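Side-chain contacts in orotidine 5'-phosphate decarboxylase (Streptomyces avermitilis, PDB 3V75), which probably catalyses the decarboxylation of orotidine 5'-phosphate to UMP, the last step of de novo UMP biosynthesis, on a TIM-barrel scaffold: residues 50-54 with 55-59; 162-166 with 167-171. All blocks are in the same frame, centred on the assembly; numbering follows the deposited sequence.

Both contacts turn the chain out of a helix within one eight-stranded parallel TIM barrel. Following the chain from the N terminus, strand 42-45 leads into the short helix 49-54, and contact 1 closes the turn that ends it, before helix 61-75 and the return to strand 81-84. Contact 2 comes later, ending helix 158-167 and delivering the chain into strand 170-176 of the beta-alpha-beta unit that began with strand 145-148. The two turns are in series, neither nested nor crossed. The centres of contact 1 and contact 2 are about 35 Å apart, on opposite sides of the chain's centre, and the two do not touch. In both, a positive-phi glycine takes the chain out of the helix.

Contact 1: 50-54 with 55-59; sequences SLLAD and WGLSD
Trp55, Gly56 and Leu57 fold back on the last turn of helix 49-54 in a Schellman motif, with Gly56 (phi 70°) as the residue that breaks the helix. The turn joins this short helix, which follows strand 42-45 of the TIM barrel, to helix 61-75. The backbone bonds come first. Trp55 N still gives the helical bond to Leu51 O, 2.9 Å away. Leu57 N reaches five residues back to Leu52 O at 2.7 Å, and Gly56 N donates to Ala53 O at 2.8 Å.

Side-chain packing comes next. The first torsion of Trp55 (chi1 -72°) keeps CG beside its own backbone N and swings the indole back along the helix, where CD1 lies 3.2 Å from Leu51 O. The Leu51 methyl CD2 meets the pyrrole part of the indole, 4.0 Å from NE1. That N-H is spent elsewhere, in a hydrogen bond to Leu274 O, while the ring also meets Phe67 and touches Val71 of helix 61-75. A leucine in place of Trp55 would probably leave Leu274 O without this donor and open a gap between Leu51 and helix 61-75. Next to the indole, toward the same helix, Leu52 and Leu57 cross at about a right angle, their methyls CD2 and CD1 4.0 Å apart.

The polar side chains turn to partners beyond the turn. Asp59 OD1 forms a salt bridge with Arg91 NH1, and Ser58 OG is hydrogen-bonded to Asp60 OD1. Leu52 CD1 rests against both Ser58 O, 3.7 Å away, and Asp59 OD1, 3.9 Å away.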
ATOM      1  N   SER A  50      -0.092  16.753 -13.517  1.00 20.12           N
ATOM      2  CA  SER A  50      -1.115  17.663 -14.051  0.50 23.64           C
ATOM      3  C   SER A  50      -1.110  18.960 -13.227  1.00 26.24           C
ATOM      4  O   SER A  50      -0.919  20.058 -13.757  1.00 23.53           O
ATOM      5  CB  SER A  50      -2.488  16.978 -13.967  0.50 18.97           C
ATOM      6  OG  SER A  50      -3.487  17.659 -14.683  0.50 29.02           O
ATOM      7  N   LEU A  51      -1.325  18.824 -11.910  1.00 16.56           N
ATOM      8  CA  LEU A  51      -1.388  20.024 -11.040  1.00 14.74           C
ATOM      9  C   LEU A  51      -0.074  20.787 -11.051  1.00 12.40           C
ATOM     10  O   LEU A  51      -0.071  22.026 -11.033  1.00 14.84           O
ATOM     11  CB  LEU A  51      -1.834  19.702  -9.598  1.00 14.74           C
ATOM     12  CG  LEU A  51      -3.340  19.812  -9.269  1.00 15.87           C
ATOM     13  CD1 LEU A  51      -3.692  19.162  -7.925  1.00 17.17           C
ATOM     14  CD2 LEU A  51      -3.818  21.306  -9.337  1.00 13.76           C
ATOM     15  N   LEU A  52       1.064  20.077 -11.064  1.00 15.46           N
ATOM     16  CA  LEU A  52       2.341  20.791 -11.093  1.00 14.47           C
ATOM     17  C   LEU A  52       2.454  21.639 -12.385  1.00 17.83           C
ATOM     18  O   LEU A  52       2.845  22.809 -12.325  1.00 19.81           O
ATOM     19  CB  LEU A  52       3.543  19.828 -11.018  1.00 14.30           C
ATOM     20  CG  LEU A  52       3.761  19.052  -9.710  1.00 12.33           C
ATOM     21  CD1 LEU A  52       4.960  18.089  -9.824  1.00 11.93           C
ATOM     22  CD2 LEU A  52       3.982  20.017  -8.562  1.00 14.18           C
ATOM     23  N   ALA A  53       2.090  21.045 -13.525  1.00 18.25           N
ATOM     24  CA  ALA A  53       2.146  21.765 -14.803  1.00 25.53           C
ATOM     25  C   ALA A  53       1.162  22.939 -14.717  1.00 25.31           C
ATOM     26  O   ALA A  53       1.513  24.056 -15.115  1.00 25.17           O
ATOM     27  CB  ALA A  53       1.807  20.854 -15.964  1.00 25.40           C
ATOM     28  N   ASP A  54      -0.049  22.692 -14.222  1.00 19.44           N
ATOM     29  CA  ASP A  54      -1.014  23.791 -14.024  1.00 21.56           C
ATOM     30  C   ASP A  54      -0.422  24.952 -13.183  1.00 18.60           C
ATOM     31  O   ASP A  54      -0.692  26.144 -13.474  1.00 22.67           O
ATOM     32  CB  ASP A  54      -2.304  23.305 -13.351  1.00 29.08           C
ATOM     33  CG  ASP A  54      -3.174  22.388 -14.249  1.00 26.47           C
ATOM     34  OD1 ASP A  54      -2.940  22.324 -15.479  1.00 35.48           O
ATOM     35  OD2 ASP A  54      -4.105  21.728 -13.700  1.00 33.15           O
ATOM     36  N   TRP A  55       0.329  24.670 -12.109  1.00 18.51           N
ATOM     37  CA  TRP A  55       0.960  25.729 -11.299  1.00 16.52           C
ATOM     38  C   TRP A  55       2.177  26.324 -11.975  1.00 26.26           C
ATOM     39  O   TRP A  55       2.877  27.138 -11.366  1.00 20.36           O
ATOM     40  CB  TRP A  55       1.436  25.255  -9.910  1.00 16.48           C
ATOM     41  CG  TRP A  55       0.348  24.991  -8.963  1.00 13.41           C
ATOM     42  CD1 TRP A  55      -0.909  24.577  -9.282  1.00 16.63           C
ATOM     43  CD2 TRP A  55       0.395  25.073  -7.534  1.00 12.14           C
ATOM     44  NE1 TRP A  55      -1.661  24.405  -8.139  1.00 15.74           N
ATOM     45  CE2 TRP A  55      -0.884  24.711  -7.054  1.00 11.76           C
ATOM     46  CE3 TRP A  55       1.381  25.447  -6.618  1.00 13.06           C
ATOM     47  CZ2 TRP A  55      -1.201  24.690  -5.674  1.00 15.93           C
ATOM     48  CZ3 TRP A  55       1.057  25.428  -5.222  1.00 17.17           C
ATOM     49  CH2 TRP A  55      -0.218  25.057  -4.791  1.00 11.75           C
ATOM     50  N   GLY A  56       2.472  25.866 -13.196  1.00 19.10           N
ATOM     51  CA  GLY A  56       3.663  26.301 -13.910  1.00 19.88           C
ATOM     52  C   GLY A  56       4.944  25.767 -13.290  1.00 26.98           C
ATOM     53  O   GLY A  56       5.998  26.421 -13.380  1.00 26.32           O
ATOM     54  N   LEU A  57       4.860  24.601 -12.626  1.00 21.18           N
ATOM     55  CA  LEU A  57       6.051  23.995 -12.015  1.00 21.47           C
ATOM     56  C   LEU A  57       6.472  22.773 -12.849  1.00 14.63           C
ATOM     57  O   LEU A  57       5.651  22.172 -13.568  1.00 22.36           O
ATOM     58  CB  LEU A  57       5.761  23.522 -10.575  1.00 16.78           C
ATOM     59  CG  LEU A  57       5.279  24.620  -9.636  1.00 17.08           C
ATOM     60  CD1 LEU A  57       4.707  23.948  -8.385  1.00 16.51           C
ATOM     61  CD2 LEU A  57       6.416  25.548  -9.296  1.00 21.75           C
ATOM     62  N   SER A  58       7.731  22.401 -12.732  1.00 20.14           N
ATOM     63  CA  SER A  58       8.257  21.278 -13.501  1.00 20.69           C
ATOM     64  C   SER A  58       7.853  19.963 -12.831  1.00 21.13           C
ATOM     65  O   SER A  58       7.554  19.947 -11.615  1.00 18.23           O
ATOM     66  CB  SER A  58       9.775  21.378 -13.516  1.00 23.76           C
ATOM     67  OG  SER A  58      10.290  21.556 -12.171  1.00 23.17           O
ATOM     68  N   ASP A  59       7.850  18.869 -13.589  1.00 16.52           N
ATOM     69  CA  ASP A  59       7.454  17.578 -13.038  1.00 13.95           C
ATOM     70  C   ASP A  59       8.670  16.894 -12.464  1.00 18.49           C
ATOM     71  O   ASP A  59       9.208  15.937 -13.051  1.00 21.18           O
ATOM     72  CB  ASP A  59       6.824  16.711 -14.120  1.00 18.82           C
ATOM     73  CG  ASP A  59       6.358  15.388 -13.588  1.00 20.37           C
ATOM     74  OD1 ASP A  59       5.775  15.337 -12.476  1.00 17.81           O
ATOM     75  OD2 ASP A  59       6.552  14.406 -14.329  1.00 22.88           O
TER

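Contact 2: 162-166 with 167-171; sequences ELARE and SGAGL
Ser167 sits over the carbonyl of Leu163, one turn back, where helix 158-167 ends and the chain bends into strand 170-176 of the barrel. In the conformer described, one of two modelled, its CB lies 3.6 Å from Leu163 O. From there chi1 of -63° sets OG beside the residue's own backbone N and turns it back along the helix, so that the hydroxyl passes close to the same carbonyl oxygen. OG also approaches the Leu163 methyl CD1, 4.0 Å away, and in this conformer is hydrogen-bonded to Leu135 O. Leu163, with CG opposite its backbone N (chi1 -176°), brings CD1 round to the serine.

The backbone under this side chain unwinds stepwise. Ser167 N keeps the helical bond to Leu163 O at 3.0 Å, with a weak second branch to Ala164 O. Gly168, whose phi of 77° suits glycine, then leaves the helix, its N making a weak 3.5 Å bond to Arg165 O. Ala169 N reaches five residues back to Ala164 O at 2.9 Å, and this is the firmer tie across the bend.

Ala164 CB lies alongside the outgoing chain, 4.2 Å from Ala169 CB and 3.6 Å from Ala169 O, and it also touches Phe217 of the neighbouring strand 217-221. Beyond it Gly170 joins the sheet through backbone bonds to Asp144 and Leu146. The turn is thus held mainly by main-chain amides returning to carbonyls of the helix's last turn, while the side chains between helix and strand supply small apolar surfaces that let the two come close.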
ATOM      1  N   GLU A 162      -3.490  -1.033  17.280  1.00  8.10           N
ATOM      2  CA  GLU A 162      -2.946  -0.923  18.631  1.00  8.92           C
ATOM      3  C   GLU A 162      -1.969   0.240  18.743  1.00 11.71           C
ATOM      4  O   GLU A 162      -1.968   0.987  19.725  1.00 10.67           O
ATOM      5  CB  GLU A 162      -2.240  -2.225  19.038  1.00 10.65           C
ATOM      6  CG  GLU A 162      -3.186  -3.399  19.230  1.00 18.45           C
ATOM      7  CD  GLU A 162      -2.403  -4.745  19.396  1.00 27.33           C
ATOM      8  OE1 GLU A 162      -1.152  -4.787  19.166  1.00 32.34           O
ATOM      9  OE2 GLU A 162      -3.046  -5.787  19.718  1.00 32.04           O
ATOM     10  N   LEU A 163      -1.095   0.383  17.752  1.00  8.88           N
ATOM     11  CA  LEU A 163      -0.104   1.461  17.838  1.00  9.47           C
ATOM     12  C   LEU A 163      -0.771   2.820  17.688  1.00  9.69           C
ATOM     13  O   LEU A 163      -0.401   3.776  18.385  1.00 11.27           O
ATOM     14  CB  LEU A 163       0.991   1.271  16.787  1.00 11.21           C
ATOM     15  CG  LEU A 163       2.099   2.313  16.894  1.00 18.43           C
ATOM     16  CD1 LEU A 163       2.634   2.479  18.363  1.00 23.84           C
ATOM     17  CD2 LEU A 163       3.256   2.008  15.902  1.00 20.04           C
ATOM     18  N   ALA A 164      -1.759   2.905  16.801  1.00  8.72           N
ATOM     19  CA  ALA A 164      -2.524   4.145  16.673  1.00  7.33           C
ATOM     20  C   ALA A 164      -3.159   4.529  18.016  1.00  9.60           C
ATOM     21  O   ALA A 164      -3.061   5.701  18.444  1.00  9.32           O
ATOM     22  CB  ALA A 164      -3.576   4.010  15.613  1.00  8.77           C
ATOM     23  N   ARG A 165      -3.807   3.580  18.707  1.00  9.01           N
ATOM     24  CA  ARG A 165      -4.412   3.930  20.003  1.00  9.67           C
ATOM     25  C   ARG A 165      -3.352   4.477  20.962  1.00 11.31           C
ATOM     26  O   ARG A 165      -3.601   5.409  21.714  1.00 12.89           O
ATOM     27  CB  ARG A 165      -5.030   2.722  20.699  1.00 14.82           C
ATOM     28  CG  ARG A 165      -6.241   2.149  20.086  1.00 16.52           C
ATOM     29  CD  ARG A 165      -6.863   1.107  21.091  1.00 23.60           C
ATOM     30  NE  ARG A 165      -8.006   0.456  20.448  1.00 19.87           N
ATOM     31  CZ  ARG A 165      -9.191   1.054  20.399  1.00 20.65           C
ATOM     32  NH1 ARG A 165      -9.347   2.243  21.007  1.00 26.90           N
ATOM     33  NH2 ARG A 165     -10.216   0.481  19.789  1.00 17.82           N
ATOM     34  N   GLU A 166      -2.182   3.835  20.986  1.00  9.58           N
ATOM     35  CA  GLU A 166      -1.119   4.246  21.895  1.00 10.66           C
ATOM     36  C   GLU A 166      -0.586   5.658  21.621  1.00 10.93           C
ATOM     37  O   GLU A 166      -0.231   6.369  22.550  1.00 13.12           O
ATOM     38  CB  GLU A 166       0.043   3.246  21.855  1.00 11.93           C
ATOM     39  CG  GLU A 166      -0.323   1.903  22.451  1.00 12.27           C
ATOM     40  CD  GLU A 166       0.797   0.898  22.369  1.00 15.40           C
ATOM     41  OE1 GLU A 166       1.879   1.209  21.817  1.00 20.22           O
ATOM     42  OE2 GLU A 166       0.612  -0.216  22.939  1.00 23.08           O
ATOM     43  N   SER A 167      -0.540   6.061  20.352  1.00  9.45           N
ATOM     44  CA  SER A 167       0.007   7.369  19.943  0.59  9.41           C
ATOM     45  C   SER A 167      -1.035   8.477  19.892  1.00  9.64           C
ATOM     46  O   SER A 167      -0.685   9.630  19.691  1.00 13.64           O
ATOM     47  CB  SER A 167       0.602   7.273  18.545  0.59  8.82           C
ATOM     48  OG  SER A 167       1.691   6.375  18.522  0.59 12.51           O
ATOM     49  N   GLY A 168      -2.306   8.127  20.027  1.00  8.81           N
ATOM     50  CA  GLY A 168      -3.372   9.117  19.847  1.00  9.64           C
ATOM     51  C   GLY A 168      -3.609   9.397  18.358  1.00 10.04           C
ATOM     52  O   GLY A 168      -4.196  10.449  17.998  1.00  8.69           O
ATOM     53  N   ALA A 169      -3.240   8.444  17.496  1.00  8.05           N
ATOM     54  CA  ALA A 169      -3.471   8.515  16.050  1.00  7.60           C
ATOM     55  C   ALA A 169      -4.696   7.699  15.677  1.00  7.32           C
ATOM     56  O   ALA A 169      -5.305   7.022  16.527  1.00  7.88           O
ATOM     57  CB  ALA A 169      -2.249   8.012  15.283  1.00  8.54           C
ATOM     58  N   GLY A 170      -5.089   7.769  14.407  1.00  5.68           N
ATOM     59  CA  GLY A 170      -6.243   7.019  13.925  1.00  6.88           C
ATOM     60  C   GLY A 170      -5.933   6.286  12.626  1.00  6.19           C
ATOM     61  O   GLY A 170      -4.820   6.369  12.078  1.00  5.21           O
ATOM     62  N   LEU A 171      -6.930   5.558  12.139  1.00  6.10           N
ATOM     63  CA  LEU A 171      -6.844   4.904  10.836  1.00  5.00           C
ATOM     64  C   LEU A 171      -8.088   5.264  10.032  1.00  5.15           C
ATOM     65  O   LEU A 171      -9.141   5.553  10.620  1.00  6.98           O
ATOM     66  CB  LEU A 171      -6.811   3.369  10.956  1.00  5.99           C
ATOM     67  CG  LEU A 171      -5.647   2.772  11.770  1.00  5.84           C
ATOM     68  CD1 LEU A 171      -5.834   1.224  11.862  1.00  8.49           C
ATOM     69  CD2 LEU A 171      -4.289   3.103  11.192  1.00  7.74           C
TER